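P-nitrophenyl phosphatase (Pho2) (Archaeoglobus fulgidus, PDB 3QGM) probably acts as a metal-dependent phosphatase of the haloacid dehalogenase superfamily, holding a calcium ion in its presumed active site. Local coordinates at residues G144-F156 against P162-Y174. Residues are numbered along the deposited sequence; the frame is centred on the assembly and turned at random.
Sequences GIRYIATNPDRIF and PIPGTGMIIGALY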
loop_
_atom_site.group_PDB
_atom_site.type_symbol
_atom_site.label_atom_id
_atom_site.label_comp_id
_atom_site.label_asym_id
_atom_site.label_seq_id
_atom_site.Cartn_x
_atom_site.Cartn_y
_atom_site.Cartn_z
ATOM N N GLY A 144 2.958 14.451 -10.150
ATOM C CA GLY A 144 1.706 15.187 -10.006
ATOM C C GLY A 144 0.798 15.107 -11.210
ATOM O O GLY A 144 -0.200 15.822 -11.287
ATOM N N ILE A 145 1.099 14.177 -12.112
ATOM C CA ILE A 145 0.232 13.925 -13.256
ATOM C C ILE A 145 -1.127 13.379 -12.840
ATOM O O ILE A 145 -1.325 12.874 -11.748
ATOM C CB ILE A 145 0.936 13.045 -14.337
ATOM C CG1 ILE A 145 1.148 11.593 -13.881
ATOM C CG2 ILE A 145 2.322 13.673 -14.697
ATOM C CD1 ILE A 145 1.783 10.672 -14.966
ATOM N N ARG A 146 -2.088 13.563 -13.721
ATOM C CA ARG A 146 -3.458 13.185 -13.484
ATOM C C ARG A 146 -3.493 11.673 -13.263
ATOM O O ARG A 146 -2.853 10.927 -13.973
ATOM C CB ARG A 146 -4.294 13.587 -14.713
ATOM C CG ARG A 146 -5.764 13.216 -14.657
ATOM C CD ARG A 146 -6.574 14.390 -15.290
ATOM N NE ARG A 146 -8.004 14.144 -15.357
ATOM C CZ ARG A 146 -8.867 14.438 -14.379
ATOM N NH1 ARG A 146 -8.459 14.994 -13.242
ATOM N NH2 ARG A 146 -10.163 14.172 -14.553
ATOM N N TYR A 147 -4.292 11.244 -12.308
ATOM C CA TYR A 147 -4.175 9.931 -11.736
ATOM C C TYR A 147 -5.562 9.295 -11.732
ATOM O O TYR A 147 -6.464 9.721 -11.022
ATOM C CB TYR A 147 -3.524 10.095 -10.345
ATOM C CG TYR A 147 -3.539 8.918 -9.395
ATOM C CD1 TYR A 147 -3.812 7.618 -9.820
ATOM C CD2 TYR A 147 -3.229 9.124 -8.063
ATOM C CE1 TYR A 147 -3.820 6.553 -8.914
ATOM C CE2 TYR A 147 -3.239 8.074 -7.142
ATOM C CZ TYR A 147 -3.521 6.792 -7.570
ATOM O OH TYR A 147 -3.553 5.790 -6.631
ATOM N N ILE A 148 -5.718 8.273 -12.567
ATOM C CA ILE A 148 -6.949 7.546 -12.674
ATOM C C ILE A 148 -6.789 6.104 -12.188
ATOM O O ILE A 148 -5.805 5.423 -12.506
ATOM C CB ILE A 148 -7.421 7.467 -14.142
ATOM C CG1 ILE A 148 -7.200 8.817 -14.829
ATOM C CG2 ILE A 148 -8.908 7.079 -14.152
ATOM C CD1 ILE A 148 -8.164 9.874 -14.377
ATOM N N ALA A 149 -7.774 5.620 -11.477
ATOM C CA ALA A 149 -7.796 4.206 -11.096
ATOM C C ALA A 149 -9.022 3.528 -11.726
ATOM O O ALA A 149 -10.100 4.099 -11.812
ATOM C CB ALA A 149 -7.793 4.040 -9.582
ATOM N N THR A 150 -8.821 2.301 -12.172
ATOM C CA THR A 150 -9.852 1.516 -12.801
ATOM C C THR A 150 -10.990 1.200 -11.845
ATOM O O THR A 150 -12.181 1.273 -12.197
ATOM C CB THR A 150 -9.232 0.195 -13.350
ATOM O OG1 THR A 150 -8.499 -0.473 -12.302
ATOM C CG2 THR A 150 -8.262 0.473 -14.519
ATOM N N ASN A 151 -10.627 0.859 -10.620
ATOM C CA ASN A 151 -11.603 0.426 -9.636
ATOM C C ASN A 151 -10.994 0.540 -8.220
ATOM O O ASN A 151 -9.761 0.539 -8.099
ATOM C CB ASN A 151 -12.029 -1.032 -9.911
ATOM C CG ASN A 151 -10.920 -2.017 -9.719
ATOM O OD1 ASN A 151 -9.908 -1.966 -10.424
ATOM N ND2 ASN A 151 -11.130 -2.992 -8.828
ATOM N N PRO A 152 -11.837 0.655 -7.171
ATOM C CA PRO A 152 -11.281 0.806 -5.810
ATOM C C PRO A 152 -11.109 -0.452 -4.988
ATOM O O PRO A 152 -10.578 -0.359 -3.878
ATOM C CB PRO A 152 -12.294 1.687 -5.098
ATOM C CG PRO A 152 -13.650 1.396 -5.850
ATOM C CD PRO A 152 -13.279 0.935 -7.243
ATOM N N ASP A 153 -11.528 -1.605 -5.513
ATOM C CA ASP A 153 -11.712 -2.795 -4.716
ATOM C C ASP A 153 -10.377 -3.176 -4.024
ATOM O O ASP A 153 -9.321 -3.207 -4.639
ATOM C CB ASP A 153 -12.259 -3.934 -5.577
ATOM C CG ASP A 153 -13.602 -3.559 -6.263
ATOM O OD1 ASP A 153 -14.654 -3.720 -5.608
ATOM O OD2 ASP A 153 -13.589 -2.949 -7.376
ATOM N N ARG A 154 -10.448 -3.421 -2.728
ATOM C CA ARG A 154 -9.282 -3.665 -1.930
ATOM C C ARG A 154 -8.762 -5.089 -2.008
ATOM O O ARG A 154 -7.579 -5.264 -2.199
ATOM C CB ARG A 154 -9.609 -3.326 -0.496
ATOM C CG ARG A 154 -9.546 -1.845 -0.257
ATOM C CD ARG A 154 -10.295 -1.459 0.969
ATOM N NE ARG A 154 -10.159 -0.027 1.183
ATOM C CZ ARG A 154 -10.853 0.913 0.544
ATOM N NH1 ARG A 154 -11.774 0.594 -0.378
ATOM N NH2 ARG A 154 -10.621 2.194 0.816
ATOM N N ILE A 155 -9.667 -6.075 -1.879
ATOM C CA ILE A 155 -9.354 -7.494 -1.766
ATOM C C ILE A 155 -10.315 -8.323 -2.629
ATOM O O ILE A 155 -11.495 -8.083 -2.572
ATOM C CB ILE A 155 -9.585 -7.976 -0.319
ATOM C CG1 ILE A 155 -8.692 -7.254 0.684
ATOM C CG2 ILE A 155 -9.401 -9.480 -0.147
ATOM C CD1 ILE A 155 -9.140 -7.607 2.124
ATOM N N PHE A 156 -9.803 -9.288 -3.398
ATOM C CA PHE A 156 -10.646 -10.207 -4.176
ATOM C C PHE A 156 -10.717 -11.569 -3.481
ATOM O O PHE A 156 -9.677 -12.143 -3.168
ATOM C CB PHE A 156 -10.114 -10.379 -5.591
ATOM C CG PHE A 156 -10.866 -11.396 -6.382
ATOM C CD1 PHE A 156 -12.180 -11.155 -6.771
ATOM C CD2 PHE A 156 -10.272 -12.593 -6.740
ATOM C CE1 PHE A 156 -12.906 -12.113 -7.485
ATOM C CE2 PHE A 156 -10.988 -13.550 -7.459
ATOM C CZ PHE A 156 -12.317 -13.299 -7.822
ATOM N N PRO A 162 -8.137 -14.786 0.179
ATOM C CA PRO A 162 -8.152 -13.424 -0.280
ATOM C C PRO A 162 -6.864 -13.056 -0.994
ATOM O O PRO A 162 -5.800 -13.522 -0.592
ATOM C CB PRO A 162 -8.271 -12.633 1.022
ATOM C CG PRO A 162 -8.563 -13.554 2.033
ATOM C CD PRO A 162 -8.101 -14.861 1.636
ATOM N N ILE A 163 -6.989 -12.220 -2.021
ATOM C CA ILE A 163 -5.825 -11.647 -2.705
ATOM C C ILE A 163 -5.988 -10.135 -2.907
ATOM O O ILE A 163 -7.104 -9.585 -2.826
ATOM C CB ILE A 163 -5.513 -12.365 -4.021
ATOM C CG1 ILE A 163 -6.556 -12.042 -5.115
ATOM C CG2 ILE A 163 -5.438 -13.860 -3.768
ATOM C CD1 ILE A 163 -6.344 -12.817 -6.458
ATOM N N PRO A 164 -4.852 -9.415 -3.097
ATOM C CA PRO A 164 -4.966 -7.950 -3.254
ATOM C C PRO A 164 -5.742 -7.581 -4.530
ATOM O O PRO A 164 -5.594 -8.230 -5.544
ATOM C CB PRO A 164 -3.510 -7.489 -3.446
ATOM C CG PRO A 164 -2.692 -8.552 -2.864
ATOM C CD PRO A 164 -3.436 -9.845 -3.032
ATOM N N GLY A 165 -6.533 -6.533 -4.470
ATOM C CA GLY A 165 -7.131 -5.959 -5.685
ATOM C C GLY A 165 -6.418 -4.656 -5.961
ATOM O O GLY A 165 -5.381 -4.392 -5.419
ATOM N N THR A 166 -7.008 -3.846 -6.807
ATOM C CA THR A 166 -6.423 -2.625 -7.282
ATOM C C THR A 166 -6.185 -1.624 -6.150
ATOM O O THR A 166 -5.259 -0.806 -6.208
ATOM C CB THR A 166 -7.353 -1.994 -8.324
ATOM O OG1 THR A 166 -7.517 -2.923 -9.407
ATOM C CG2 THR A 166 -6.764 -0.650 -8.804
ATOM N N GLY A 167 -7.003 -1.724 -5.105
ATOM C CA GLY A 167 -6.877 -0.835 -3.954
ATOM C C GLY A 167 -5.560 -0.989 -3.220
ATOM O O GLY A 167 -5.130 -0.110 -2.471
HETATM N N MSE A 168 -4.897 -2.110 -3.439
HETATM C CA MSE A 168 -3.592 -2.262 -2.894
HETATM C C MSE A 168 -2.615 -1.199 -3.409
HETATM O O MSE A 168 -1.816 -0.634 -2.613
HETATM C CB MSE A 168 -3.030 -3.625 -3.179
HETATM C CG MSE A 168 -1.838 -3.850 -2.318
HETATM SE SE MSE A 168 -0.315 -3.462 -3.360
HETATM C CE MSE A 168 -0.280 -5.345 -3.881
ATOM N N ILE A 169 -2.658 -0.952 -4.718
ATOM C CA ILE A 169 -1.748 0.002 -5.341
ATOM C C ILE A 169 -2.220 1.406 -4.906
ATOM O O ILE A 169 -1.435 2.239 -4.500
ATOM C CB ILE A 169 -1.686 -0.131 -6.888
ATOM C CG1 ILE A 169 -1.130 -1.520 -7.286
ATOM C CG2 ILE A 169 -0.833 0.982 -7.463
ATOM C CD1 ILE A 169 -1.294 -1.884 -8.733
ATOM N N ILE A 170 -3.523 1.635 -4.874
ATOM C CA ILE A 170 -4.022 2.911 -4.376
ATOM C C ILE A 170 -3.571 3.231 -2.974
ATOM O O ILE A 170 -3.203 4.366 -2.679
ATOM C CB ILE A 170 -5.563 3.006 -4.462
ATOM C CG1 ILE A 170 -6.001 2.936 -5.925
ATOM C CG2 ILE A 170 -6.053 4.320 -3.824
ATOM C CD1 ILE A 170 -7.458 2.443 -6.154
ATOM N N GLY A 171 -3.658 2.245 -2.100
ATOM C CA GLY A 171 -3.269 2.407 -0.730
ATOM C C GLY A 171 -1.779 2.650 -0.578
ATOM O O GLY A 171 -1.351 3.514 0.212
ATOM N N ALA A 172 -0.983 1.909 -1.344
ATOM C CA ALA A 172 0.472 2.126 -1.327
ATOM C C ALA A 172 0.823 3.567 -1.723
ATOM O O ALA A 172 1.549 4.224 -1.033
ATOM C CB ALA A 172 1.182 1.128 -2.218
ATOM N N LEU A 173 0.267 4.047 -2.827
ATOM C CA LEU A 173 0.555 5.376 -3.338
ATOM C C LEU A 173 0.064 6.459 -2.391
ATOM O O LEU A 173 0.786 7.418 -2.127
ATOM C CB LEU A 173 -0.068 5.544 -4.720
ATOM C CG LEU A 173 0.549 4.687 -5.813
ATOM C CD1 LEU A 173 -0.240 4.890 -7.100
ATOM C CD2 LEU A 173 2.075 5.023 -5.964
ATOM N N TYR A 174 -1.121 6.267 -1.821
ATOM C CA TYR A 174 -1.674 7.168 -0.822
ATOM C C TYR A 174 -0.757 7.266 0.404
ATOM O O TYR A 174 -0.466 8.373 0.911
ATOM C CB TYR A 174 -3.102 6.740 -0.367
ATOM C CG TYR A 174 -3.536 7.545 0.844
ATOM C CD1 TYR A 174 -3.913 8.872 0.728
ATOM C CD2 TYR A 174 -3.447 7.011 2.119
ATOM C CE1 TYR A 174 -4.277 9.628 1.870
ATOM C CE2 TYR A 174 -3.780 7.747 3.236
ATOM C CZ TYR A 174 -4.186 9.050 3.109
ATOM O OH TYR A 174 -4.533 9.720 4.247
HETATM O O HOH W 1 -3.566 6.608 -4.180
HETATM O O HOH W 2 -9.518 -5.538 -8.031
#
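With its CG wedged between the backbone N and the carbonyl carbon (chi1 66°), N151 turns its amide toward T166, whose OG1 sits beside its own backbone N (chi1 -60°) and donates to N151 OD1 at 2.8 Å. That donor comes in 24° off the carbonyl plane; T150 OG1, lying in the plane, gives the same oxygen a second bond of 2.8 Å. On the other branch, N151 ND2 donates almost straight to the anti lone pair of D153 OD2, 2.9 Å away, and the carboxylate oxygen also takes a bond from N48. Gripped through both amide atoms, the N151 group is fixed in its rotation. With an alanine at N151, T166 OG1 is likely to lose its main acceptor, and the D153 carboxylate, still held by N48, would have more freedom to turn.

The backbone follows on: G167 N donates to D153 O, and both G165 and G167 are places where a CB would run into that same carbonyl. G165 N then bonds R154 O, and F156 and I163 exchange a pair of N-H to O bonds. The side chains of F156 and I163 lie side by side, with I163 CD1 at the ring edge, near its plane, in the conformer given. Deeper in, I170 CD1 packs 3.8 Å from A149 CB and also covers N151 O, a buried carbonyl with no polar partner. The Y147 hydroxyl rests 3.5 Å from L173 CD1 and reaches I170 O through a water in its ring plane.

Strand 146-149 of the parallel cap sheet thus passes through the loop 150-154 into the antiparallel hairpin 155-158/161-164, which leads back into helix 167-177; F156 stands near the calcium ligand D16, consistent with the cap domain of a HAD phosphatase overhanging its metal site.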